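Local coordinates for protein aspartate--tRNA(Asp/Asn) ligase (Sulfolobus tokodaii, PDB 1WYD) that attaches L-aspartate, first activated with ATP, to tRNA(Asp) and, with relaxed specificity, probably also to tRNA(Asn), at residues P101-V106 / L118-L123; L316-D321 / E342-I347; H361-L366 / W386-M391. All blocks are in the same frame, centred on the assembly; numbering follows the deposited sequence.

Interaction 1 of 3, residues P101-V106 / L118-L123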
loop_
_atom_site.group_PDB
_atom_site.type_symbol
_atom_site.label_atom_id
_atom_site.label_comp_id
_atom_site.label_asym_id
_atom_site.label_seq_id
_atom_site.Cartn_x
_atom_site.Cartn_y
_atom_site.Cartn_z
ATOM N N PRO B 101 -13.917 30.119 19.810
ATOM C CA PRO B 101 -14.537 28.795 19.875
ATOM C C PRO B 101 -14.138 27.978 18.662
ATOM O O PRO B 101 -13.536 28.509 17.709
ATOM C CB PRO B 101 -16.024 29.128 19.765
ATOM C CG PRO B 101 -16.039 30.303 18.813
ATOM C CD PRO B 101 -14.854 31.127 19.285
ATOM N N LEU B 102 -14.516 26.706 18.685
ATOM C CA LEU B 102 -14.259 25.779 17.585
ATOM C C LEU B 102 -15.214 26.061 16.444
ATOM O O LEU B 102 -16.380 26.415 16.673
ATOM C CB LEU B 102 -14.484 24.345 18.035
ATOM C CG LEU B 102 -13.492 23.662 18.969
ATOM C CD1 LEU B 102 -13.870 22.181 19.017
ATOM C CD2 LEU B 102 -12.039 23.823 18.537
ATOM N N PRO B 103 -14.728 25.899 15.221
ATOM C CA PRO B 103 -15.585 25.996 14.040
ATOM C C PRO B 103 -16.354 24.690 13.792
ATOM O O PRO B 103 -17.331 24.672 13.036
ATOM C CB PRO B 103 -14.586 26.263 12.905
ATOM C CG PRO B 103 -13.283 25.594 13.381
ATOM C CD PRO B 103 -13.315 25.643 14.876
ATOM N N LEU B 104 -15.899 23.603 14.396
ATOM C CA LEU B 104 -16.609 22.340 14.281
ATOM C C LEU B 104 -16.581 21.646 15.629
ATOM O O LEU B 104 -15.541 21.595 16.278
ATOM C CB LEU B 104 -15.972 21.465 13.189
ATOM C CG LEU B 104 -16.761 20.261 12.694
ATOM C CD1 LEU B 104 -16.367 19.985 11.255
ATOM C CD2 LEU B 104 -16.558 18.992 13.582
ATOM N N ASP B 105 -17.722 21.095 16.030
ATOM C CA ASP B 105 -17.849 20.432 17.322
ATOM C C ASP B 105 -17.486 18.963 17.270
ATOM O O ASP B 105 -18.222 18.147 16.704
ATOM C CB ASP B 105 -19.262 20.616 17.888
ATOM C CG ASP B 105 -19.492 22.024 18.414
ATOM O OD1 ASP B 105 -18.555 22.618 19.035
ATOM O OD2 ASP B 105 -20.576 22.633 18.248
ATOM N N VAL B 106 -16.358 18.624 17.884
ATOM C CA VAL B 106 -15.863 17.246 17.855
ATOM C C VAL B 106 -16.802 16.270 18.596
ATOM O O VAL B 106 -16.823 15.069 18.322
ATOM C CB VAL B 106 -14.377 17.175 18.322
ATOM C CG1 VAL B 106 -13.854 15.761 18.368
ATOM C CG2 VAL B 106 -13.492 18.040 17.404
ATOM N N LEU B 118 -15.185 19.521 5.468
ATOM C CA LEU B 118 -13.902 19.471 4.775
ATOM C C LEU B 118 -13.032 20.721 4.986
ATOM O O LEU B 118 -11.804 20.645 4.877
ATOM C CB LEU B 118 -14.099 19.205 3.281
ATOM C CG LEU B 118 -14.708 17.872 2.839
ATOM C CD1 LEU B 118 -14.994 17.804 1.331
ATOM C CD2 LEU B 118 -13.780 16.752 3.230
ATOM N N ARG B 119 -13.629 21.865 5.297
ATOM C CA ARG B 119 -12.803 23.017 5.700
ATOM C C ARG B 119 -12.181 22.779 7.078
ATOM O O ARG B 119 -11.198 23.437 7.455
ATOM C CB ARG B 119 -13.595 24.333 5.739
ATOM C CG ARG B 119 -13.723 25.037 4.404
ATOM C CD ARG B 119 -14.258 26.508 4.505
ATOM N NE ARG B 119 -15.597 26.611 5.104
ATOM C CZ ARG B 119 -16.745 26.390 4.445
ATOM N NH1 ARG B 119 -16.721 26.054 3.152
ATOM N NH2 ARG B 119 -17.926 26.504 5.071
ATOM N N GLU B 120 -12.779 21.862 7.843
ATOM C CA GLU B 120 -12.306 21.583 9.199
ATOM C C GLU B 120 -12.279 20.077 9.381
ATOM O O GLU B 120 -12.849 19.499 10.318
ATOM C CB GLU B 120 -13.183 22.308 10.238
ATOM C CG GLU B 120 -13.184 23.825 10.086
ATOM C CD GLU B 120 -11.824 24.455 10.375
ATOM O OE1 GLU B 120 -10.966 23.822 11.038
ATOM O OE2 GLU B 120 -11.610 25.614 9.946
ATOM N N ARG B 121 -11.595 19.451 8.437
ATOM C CA ARG B 121 -11.658 18.021 8.263
ATOM C C ARG B 121 -11.044 17.275 9.445
ATOM O O ARG B 121 -11.576 16.259 9.889
ATOM C CB ARG B 121 -10.978 17.653 6.949
ATOM C CG ARG B 121 -11.097 16.214 6.625
ATOM C CD ARG B 121 -12.518 15.755 6.680
ATOM N NE ARG B 121 -12.723 14.726 5.672
ATOM C CZ ARG B 121 -13.832 14.022 5.548
ATOM N NH1 ARG B 121 -14.878 14.253 6.349
ATOM N NH2 ARG B 121 -13.907 13.139 4.564
ATOM N N VAL B 122 -9.934 17.797 9.949
ATOM C CA VAL B 122 -9.293 17.261 11.145
ATOM C C VAL B 122 -10.252 17.222 12.335
ATOM O O VAL B 122 -10.368 16.209 13.027
ATOM C CB VAL B 122 -8.027 18.035 11.468
ATOM C CG1 VAL B 122 -7.560 17.785 12.906
ATOM C CG2 VAL B 122 -6.939 17.630 10.489
ATOM N N LEU B 123 -10.964 18.309 12.552
ATOM C CA LEU B 123 -11.909 18.325 13.623
ATOM C C LEU B 123 -13.017 17.329 13.332
ATOM O O LEU B 123 -13.458 16.605 14.218
ATOM C CB LEU B 123 -12.457 19.750 13.849
ATOM C CG LEU B 123 -11.374 20.637 14.461
ATOM C CD1 LEU B 123 -11.773 22.125 14.419
ATOM C CD2 LEU B 123 -11.038 20.212 15.879
#

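Interaction 2 of 3, residues L316-D321 / E342-I347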
loop_
_atom_site.group_PDB
_atom_site.type_symbol
_atom_site.label_atom_id
_atom_site.label_comp_id
_atom_site.label_asym_id
_atom_site.label_seq_id
_atom_site.Cartn_x
_atom_site.Cartn_y
_atom_site.Cartn_z
ATOM N N LEU B 316 -25.568 -9.890 -0.757
ATOM C CA LEU B 316 -24.228 -10.138 -1.236
ATOM C C LEU B 316 -24.249 -11.242 -2.274
ATOM O O LEU B 316 -24.438 -12.425 -1.941
ATOM C CB LEU B 316 -23.326 -10.475 -0.046
ATOM C CG LEU B 316 -21.826 -10.372 -0.210
ATOM C CD1 LEU B 316 -21.385 -8.919 -0.343
ATOM C CD2 LEU B 316 -21.156 -11.073 0.959
ATOM N N TYR B 317 -24.103 -10.840 -3.532
ATOM C CA TYR B 317 -24.169 -11.755 -4.634
ATOM C C TYR B 317 -23.201 -11.347 -5.761
ATOM O O TYR B 317 -22.890 -10.153 -5.942
ATOM C CB TYR B 317 -25.620 -11.813 -5.127
ATOM C CG TYR B 317 -26.199 -10.483 -5.530
ATOM C CD1 TYR B 317 -26.321 -10.142 -6.862
ATOM C CD2 TYR B 317 -26.617 -9.567 -4.581
ATOM C CE1 TYR B 317 -26.837 -8.906 -7.255
ATOM C CE2 TYR B 317 -27.134 -8.341 -4.947
ATOM C CZ TYR B 317 -27.247 -8.005 -6.299
ATOM O OH TYR B 317 -27.764 -6.766 -6.684
ATOM N N PHE B 318 -22.716 -12.332 -6.508
ATOM C CA PHE B 318 -21.960 -12.081 -7.736
ATOM C C PHE B 318 -22.909 -12.004 -8.933
ATOM O O PHE B 318 -23.824 -12.811 -9.048
ATOM C CB PHE B 318 -21.035 -13.271 -8.036
ATOM C CG PHE B 318 -19.856 -13.423 -7.109
ATOM C CD1 PHE B 318 -19.793 -14.479 -6.227
ATOM C CD2 PHE B 318 -18.749 -12.562 -7.206
ATOM C CE1 PHE B 318 -18.678 -14.654 -5.400
ATOM C CE2 PHE B 318 -17.624 -12.729 -6.386
ATOM C CZ PHE B 318 -17.593 -13.768 -5.486
ATOM N N ILE B 319 -22.684 -11.054 -9.842
ATOM C CA ILE B 319 -23.231 -11.173 -11.185
ATOM C C ILE B 319 -22.146 -11.637 -12.175
ATOM O O ILE B 319 -21.296 -10.839 -12.624
ATOM C CB ILE B 319 -23.880 -9.898 -11.680
ATOM C CG1 ILE B 319 -24.965 -9.421 -10.725
ATOM C CG2 ILE B 319 -24.505 -10.173 -13.041
ATOM C CD1 ILE B 319 -25.697 -8.186 -11.262
ATOM N N VAL B 320 -22.237 -12.916 -12.539
ATOM C CA VAL B 320 -21.273 -13.621 -13.386
ATOM C C VAL B 320 -21.674 -13.724 -14.869
ATOM O O VAL B 320 -22.820 -13.470 -15.252
ATOM C CB VAL B 320 -20.978 -15.045 -12.820
ATOM C CG1 VAL B 320 -20.560 -14.970 -11.368
ATOM C CG2 VAL B 320 -22.162 -15.937 -12.977
ATOM N N ASP B 321 -20.719 -14.116 -15.698
ATOM C CA ASP B 321 -20.973 -14.384 -17.100
ATOM C C ASP B 321 -21.639 -13.208 -17.874
ATOM O O ASP B 321 -22.641 -13.414 -18.570
ATOM C CB ASP B 321 -21.753 -15.721 -17.271
ATOM C CG ASP B 321 -21.001 -16.939 -16.677
ATOM O OD1 ASP B 321 -21.591 -18.029 -16.526
ATOM O OD2 ASP B 321 -19.804 -16.913 -16.341
ATOM N N GLU B 342 -16.177 -14.734 -19.354
ATOM C CA GLU B 342 -15.838 -15.301 -18.067
ATOM C C GLU B 342 -15.528 -14.172 -17.067
ATOM O O GLU B 342 -14.404 -13.995 -16.632
ATOM C CB GLU B 342 -14.691 -16.308 -18.197
ATOM C CG GLU B 342 -15.109 -17.677 -18.736
ATOM C CD GLU B 342 -14.017 -18.760 -18.654
ATOM O OE1 GLU B 342 -13.124 -18.718 -17.757
ATOM O OE2 GLU B 342 -14.055 -19.674 -19.500
ATOM N N SER B 343 -16.563 -13.435 -16.684
ATOM C CA SER B 343 -16.403 -12.276 -15.827
ATOM C C SER B 343 -17.383 -12.295 -14.703
ATOM O O SER B 343 -18.349 -13.042 -14.739
ATOM C CB SER B 343 -16.636 -11.016 -16.628
ATOM O OG SER B 343 -17.882 -11.105 -17.300
ATOM N N PHE B 344 -17.118 -11.462 -13.691
ATOM C CA PHE B 344 -18.037 -11.283 -12.570
ATOM C C PHE B 344 -17.995 -9.876 -12.016
ATOM O O PHE B 344 -16.966 -9.230 -12.044
ATOM C CB PHE B 344 -17.733 -12.290 -11.464
ATOM C CG PHE B 344 -16.461 -12.017 -10.697
ATOM C CD1 PHE B 344 -15.241 -12.483 -11.161
ATOM C CD2 PHE B 344 -16.494 -11.314 -9.501
ATOM C CE1 PHE B 344 -14.064 -12.242 -10.469
ATOM C CE2 PHE B 344 -15.325 -11.071 -8.787
ATOM C CZ PHE B 344 -14.101 -11.540 -9.280
ATOM N N ASP B 345 -19.126 -9.406 -11.512
ATOM C CA ASP B 345 -19.135 -8.309 -10.544
ATOM C C ASP B 345 -19.562 -8.870 -9.196
ATOM O O ASP B 345 -20.402 -9.772 -9.147
ATOM C CB ASP B 345 -20.100 -7.206 -10.972
ATOM C CG ASP B 345 -19.672 -6.536 -12.268
ATOM O OD1 ASP B 345 -18.708 -7.003 -12.883
ATOM O OD2 ASP B 345 -20.251 -5.569 -12.776
ATOM N N LEU B 346 -18.971 -8.366 -8.110
ATOM C CA LEU B 346 -19.538 -8.616 -6.790
ATOM C C LEU B 346 -20.310 -7.401 -6.329
ATOM O O LEU B 346 -19.735 -6.313 -6.178
ATOM C CB LEU B 346 -18.486 -8.995 -5.738
ATOM C CG LEU B 346 -19.052 -9.287 -4.329
ATOM C CD1 LEU B 346 -20.024 -10.532 -4.300
ATOM C CD2 LEU B 346 -17.976 -9.459 -3.310
ATOM N N ILE B 347 -21.612 -7.606 -6.106
ATOM C CA ILE B 347 -22.511 -6.583 -5.576
ATOM C C ILE B 347 -22.809 -6.776 -4.103
ATOM O O ILE B 347 -23.148 -7.905 -3.655
ATOM C CB ILE B 347 -23.851 -6.589 -6.336
ATOM C CG1 ILE B 347 -23.638 -6.751 -7.847
ATOM C CG2 ILE B 347 -24.702 -5.356 -5.962
ATOM C CD1 ILE B 347 -23.057 -5.508 -8.541
#

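Interaction 3 of 3, residues H361-L366 / W386-M391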
loop_
_atom_site.group_PDB
_atom_site.type_symbol
_atom_site.label_atom_id
_atom_site.label_comp_id
_atom_site.label_asym_id
_atom_site.label_seq_id
_atom_site.Cartn_x
_atom_site.Cartn_y
_atom_site.Cartn_z
ATOM N N HIS B 361 -4.737 -14.905 -23.038
ATOM C CA HIS B 361 -3.294 -15.143 -22.896
ATOM C C HIS B 361 -2.597 -15.452 -24.212
ATOM O O HIS B 361 -1.373 -15.631 -24.243
ATOM C CB HIS B 361 -2.966 -16.225 -21.839
ATOM C CG HIS B 361 -3.370 -17.615 -22.228
ATOM N ND1 HIS B 361 -2.582 -18.424 -23.020
ATOM C CD2 HIS B 361 -4.463 -18.352 -21.911
ATOM C CE1 HIS B 361 -3.185 -19.588 -23.194
ATOM N NE2 HIS B 361 -4.329 -19.569 -22.536
ATOM N N LYS B 362 -3.357 -15.488 -25.296
ATOM C CA LYS B 362 -2.771 -15.577 -26.627
ATOM C C LYS B 362 -2.899 -14.224 -27.329
ATOM O O LYS B 362 -3.931 -13.557 -27.235
ATOM C CB LYS B 362 -3.446 -16.677 -27.466
ATOM C CG LYS B 362 -3.194 -18.135 -27.022
ATOM C CD LYS B 362 -4.454 -19.011 -27.232
ATOM C CE LYS B 362 -4.301 -20.492 -26.763
ATOM N NZ LYS B 362 -2.883 -20.986 -26.706
ATOM N N ARG B 363 -1.836 -13.827 -28.014
ATOM C CA ARG B 363 -1.803 -12.596 -28.804
ATOM C C ARG B 363 -2.955 -12.511 -29.830
ATOM O O ARG B 363 -3.617 -11.470 -29.954
ATOM C CB ARG B 363 -0.410 -12.456 -29.457
ATOM C CG ARG B 363 -0.366 -11.864 -30.878
ATOM C CD ARG B 363 1.027 -11.348 -31.284
ATOM N NE ARG B 363 0.968 -9.922 -31.574
ATOM C CZ ARG B 363 1.815 -9.007 -31.132
ATOM N NH1 ARG B 363 2.844 -9.328 -30.363
ATOM N NH2 ARG B 363 1.619 -7.747 -31.473
ATOM N N GLU B 364 -3.212 -13.620 -30.524
ATOM C CA GLU B 364 -4.269 -13.690 -31.547
ATOM C C GLU B 364 -5.680 -13.450 -30.992
ATOM O O GLU B 364 -6.442 -12.666 -31.553
ATOM C CB GLU B 364 -4.210 -15.030 -32.320
ATOM N N VAL B 365 -6.048 -14.118 -29.902
ATOM C CA VAL B 365 -7.371 -13.865 -29.324
ATOM C C VAL B 365 -7.460 -12.425 -28.782
ATOM O O VAL B 365 -8.487 -11.762 -28.944
ATOM C CB VAL B 365 -7.821 -14.952 -28.288
ATOM C CG1 VAL B 365 -6.727 -15.269 -27.342
ATOM C CG2 VAL B 365 -9.027 -14.513 -27.505
ATOM N N LEU B 366 -6.387 -11.941 -28.160
ATOM C CA LEU B 366 -6.343 -10.536 -27.752
ATOM C C LEU B 366 -6.543 -9.614 -28.961
ATOM O O LEU B 366 -7.308 -8.668 -28.906
ATOM C CB LEU B 366 -5.033 -10.195 -27.060
ATOM C CG LEU B 366 -4.911 -10.498 -25.568
ATOM C CD1 LEU B 366 -3.454 -10.435 -25.156
ATOM C CD2 LEU B 366 -5.736 -9.555 -24.710
ATOM N N TRP B 386 3.940 -8.558 -24.860
ATOM C CA TRP B 386 4.370 -9.396 -23.750
ATOM C C TRP B 386 3.882 -10.828 -23.908
ATOM O O TRP B 386 4.540 -11.747 -23.450
ATOM C CB TRP B 386 3.884 -8.823 -22.426
ATOM C CG TRP B 386 4.219 -7.398 -22.258
ATOM C CD1 TRP B 386 3.357 -6.337 -22.315
ATOM C CD2 TRP B 386 5.523 -6.855 -22.000
ATOM N NE1 TRP B 386 4.051 -5.165 -22.122
ATOM C CE2 TRP B 386 5.380 -5.451 -21.917
ATOM C CE3 TRP B 386 6.801 -7.414 -21.826
ATOM C CZ2 TRP B 386 6.456 -4.602 -21.685
ATOM C CZ3 TRP B 386 7.885 -6.562 -21.598
ATOM C CH2 TRP B 386 7.700 -5.173 -21.524
ATOM N N PHE B 387 2.761 -10.991 -24.609
ATOM C CA PHE B 387 2.121 -12.303 -24.852
ATOM C C PHE B 387 2.772 -13.155 -25.954
ATOM O O PHE B 387 2.332 -14.271 -26.212
ATOM C CB PHE B 387 0.617 -12.122 -25.129
ATOM C CG PHE B 387 -0.131 -11.539 -23.967
ATOM C CD1 PHE B 387 -0.043 -10.187 -23.677
ATOM C CD2 PHE B 387 -0.878 -12.353 -23.126
ATOM C CE1 PHE B 387 -0.675 -9.656 -22.592
ATOM C CE2 PHE B 387 -1.537 -11.807 -22.043
ATOM C CZ PHE B 387 -1.417 -10.453 -21.775
ATOM N N ASP B 388 3.834 -12.641 -26.571
ATOM C CA ASP B 388 4.630 -13.462 -27.481
ATOM C C ASP B 388 5.548 -14.421 -26.739
ATOM O O ASP B 388 6.107 -15.352 -27.341
ATOM C CB ASP B 388 5.489 -12.587 -28.403
ATOM C CG ASP B 388 4.681 -11.884 -29.480
ATOM O OD1 ASP B 388 5.069 -10.738 -29.821
ATOM O OD2 ASP B 388 3.669 -12.365 -30.046
ATOM N N TYR B 389 5.737 -14.192 -25.446
ATOM C CA TYR B 389 6.754 -14.949 -24.730
ATOM C C TYR B 389 6.246 -15.685 -23.488
ATOM O O TYR B 389 6.795 -15.534 -22.391
ATOM C CB TYR B 389 7.963 -14.070 -24.443
ATOM C CG TYR B 389 8.563 -13.481 -25.704
ATOM C CD1 TYR B 389 8.597 -12.102 -25.900
ATOM C CD2 TYR B 389 9.088 -14.311 -26.706
ATOM C CE1 TYR B 389 9.153 -11.558 -27.048
ATOM C CE2 TYR B 389 9.620 -13.790 -27.867
ATOM C CZ TYR B 389 9.661 -12.407 -28.039
ATOM O OH TYR B 389 10.207 -11.855 -29.199
ATOM N N GLY B 390 5.215 -16.500 -23.696
ATOM C CA GLY B 390 4.691 -17.408 -22.684
ATOM C C GLY B 390 3.895 -16.753 -21.568
ATOM O O GLY B 390 4.259 -16.860 -20.396
ATOM N N MET B 391 2.807 -16.065 -21.891
ATOM C CA MET B 391 1.967 -15.598 -20.797
ATOM C C MET B 391 1.085 -16.778 -20.404
ATOM O O MET B 391 0.527 -17.425 -21.283
ATOM C CB MET B 391 1.128 -14.382 -21.204
ATOM C CG MET B 391 1.872 -13.054 -21.167
ATOM S SD MET B 391 2.577 -12.623 -19.559
ATOM C CE MET B 391 1.087 -12.008 -18.765
HETATM O O HOH W 1 1.257 -15.736 -24.147
HETATM O O HOH W 2 0.807 -15.820 -27.981
#

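Interaction 1 of 3, residues P101-V106 / L118-L123
Leu123 meets four residues of 101-106 along its side chain: Leu102 and Pro103 at CD1, Val106 at CD2, Leu104 at CB. Its CG stands anti to the carbonyl carbon (chi1 -71°), and the two methyls beyond it find separate neighbours. CD1 meets the ring of Pro103, with CD of the proline 3.9 Å from Leu123 CD1 and the two side chains crossing at about a right angle; Leu102 CD2 approaches the same methyl more distantly. CD2 goes to Val106, whose CG2 sits 3.6 Å from Leu123 CD2, again at about a right angle. That valine methyl also lies 3.5 Å from Leu123 O, touching both backbone and side chain. Lower down the leucine, its CB faces Leu104 CB at 4.0 Å. Leu104 extends with CG anti to its backbone N (chi1 -166°) and slides past Glu120 in the opposite direction, bringing its CD1 to 3.7 Å from Glu120 O. Glu120, at the N-cap position of helix 121-125, bends at chi2 and crosses Pro103 at about a right angle. Its carboxylate end, CD and both oxygens, lies against Pro103 CG, with Glu120 CG alongside at 3.7 Å from Pro103 CG. An alanine here would probably leave Pro103 CG without this cover and open a gap beside the ring, while CB would still meet Leu104. Tyr389 of the second subunit packs on Leu102, Pro103 and Glu120, which sets this patch at the dimer interface. The arrangement is that of an interdomain linker in a class II synthetase: the chain leaving strand 91-94 of the OB-fold lies against the short helix 121-125, just ahead of the long helix 128-150 of the catalytic domain.

Interaction 2 of 3, residues L316-D321 / E342-I347
In Tyr317, CG lies between the backbone N and the carbonyl carbon (chi1 57°), and the ring beyond it receives Ile347 CB over one face, 3.9 Å from its centroid. Leu346 has CG anti to its backbone N (chi1 -179°), and its CD1 lies over a face of the Phe318 ring, offset toward the rim. The Phe318 and Phe344 side chains lie side by side, pointing the same way, with Phe318 CD2 3.5 Å from Phe344 CD2 and the ring planes 85° apart. Between the two sets of side chains runs an antiparallel ladder: Tyr317 and Ile347 exchange two hydrogen bonds, as do Ile319 and Asp345, and Asp321 N donates to Ser343 O at 2.8 Å. Phe318, Phe344 and Leu346 face helix 235-256, whereas Tyr317, Ile319 and Ile347 pack toward helix 302-312. On the latter face the carboxylates of Asp345 and Glu352, a predicted ATP and magnesium ligand, approach to about 3 Å; Arg327, salt-bridged to the other oxygen of Asp345, would probably offset the repulsion. Both strands belong to the largely antiparallel core sheet of the class II aminoacyl-tRNA synthetase catalytic domain, with 343-348 next to 351-358, which carries predicted ligands.

Interaction 3 of 3, residues H361-L366 / W386-M391
Arg363 and Asp388 join the start of helix 363-371 to the turn after helix 381-384, within the excursion between strands 351-358 and 394-400 of the class II catalytic fold. The arginine can be followed outward. Its CB lies beside Phe387 CB and 4.1 Å from Asp388 OD2, and Arg363 CG runs past that oxygen at about the same distance. CD passes closer to the carboxylate, 3.1 Å from Asp388 OD2. At chi3 (-119°) the chain bends and NE turns to Glu367, with which it forms a salt bridge. At the tip, NH1 carries the link to Asp388, making a salt bridge to OD1 at 2.7 Å and a hydrogen bond to Asp388 OD2 at 3.2 Å and 164°, on the syn side of that oxygen. The planes of the two flat groups are 17° apart, and Asp388 CG lies at the edge of the guanidinium, in its plane. Each of the three nitrogens has an acidic partner, Glu367 at NE, Asp388 at NH1 and Glu381 at NH2, a distribution likely to stabilise the positive charge and hold the group's rotation.

Deeper in the contact the Phe387 ring is covered on opposite faces. Leu366 CD1 lies over its centre, 3.6 Å from the centroid, while Met391 CG covers the other face nearer the rim. His361 O approaches the ring edge in plane, 3.5 Å from Phe387 CD2. Across the dimer boundary, Met391 O accepts from Ser96 of the second subunit, and Tyr389 O and Gly390 O from its Arg126. Two waters bridge the backbones: one links Phe387 O to Arg363 N, the latter bond weak. The other hydrogen-bonds with His361 O and Phe387 O and accepts from Met391 N, 2.8 Å from the water oxygen.

Overall arrangement
The three contacts follow one another along the chain without touching. Interaction 1 lies on the opposite side of the chain's centre from the others, its centre 41 Å from that of interaction 2 and 54 Å from that of interaction 3. Interactions 2 and 3 share the catalytic domain, with nearest atoms about 10 Å apart, and border the predicted substrate site: Asp345 is close to Glu352 and Ser355, and the His361 side chain is about 6 Å from that of Arg359, a predicted aspartate ligand. The homodimer brings the distant pair together, since Tyr389 from interaction 3 of one subunit packs on Glu120 from interaction 1 of the other, whereas interaction 2 touches no second chain.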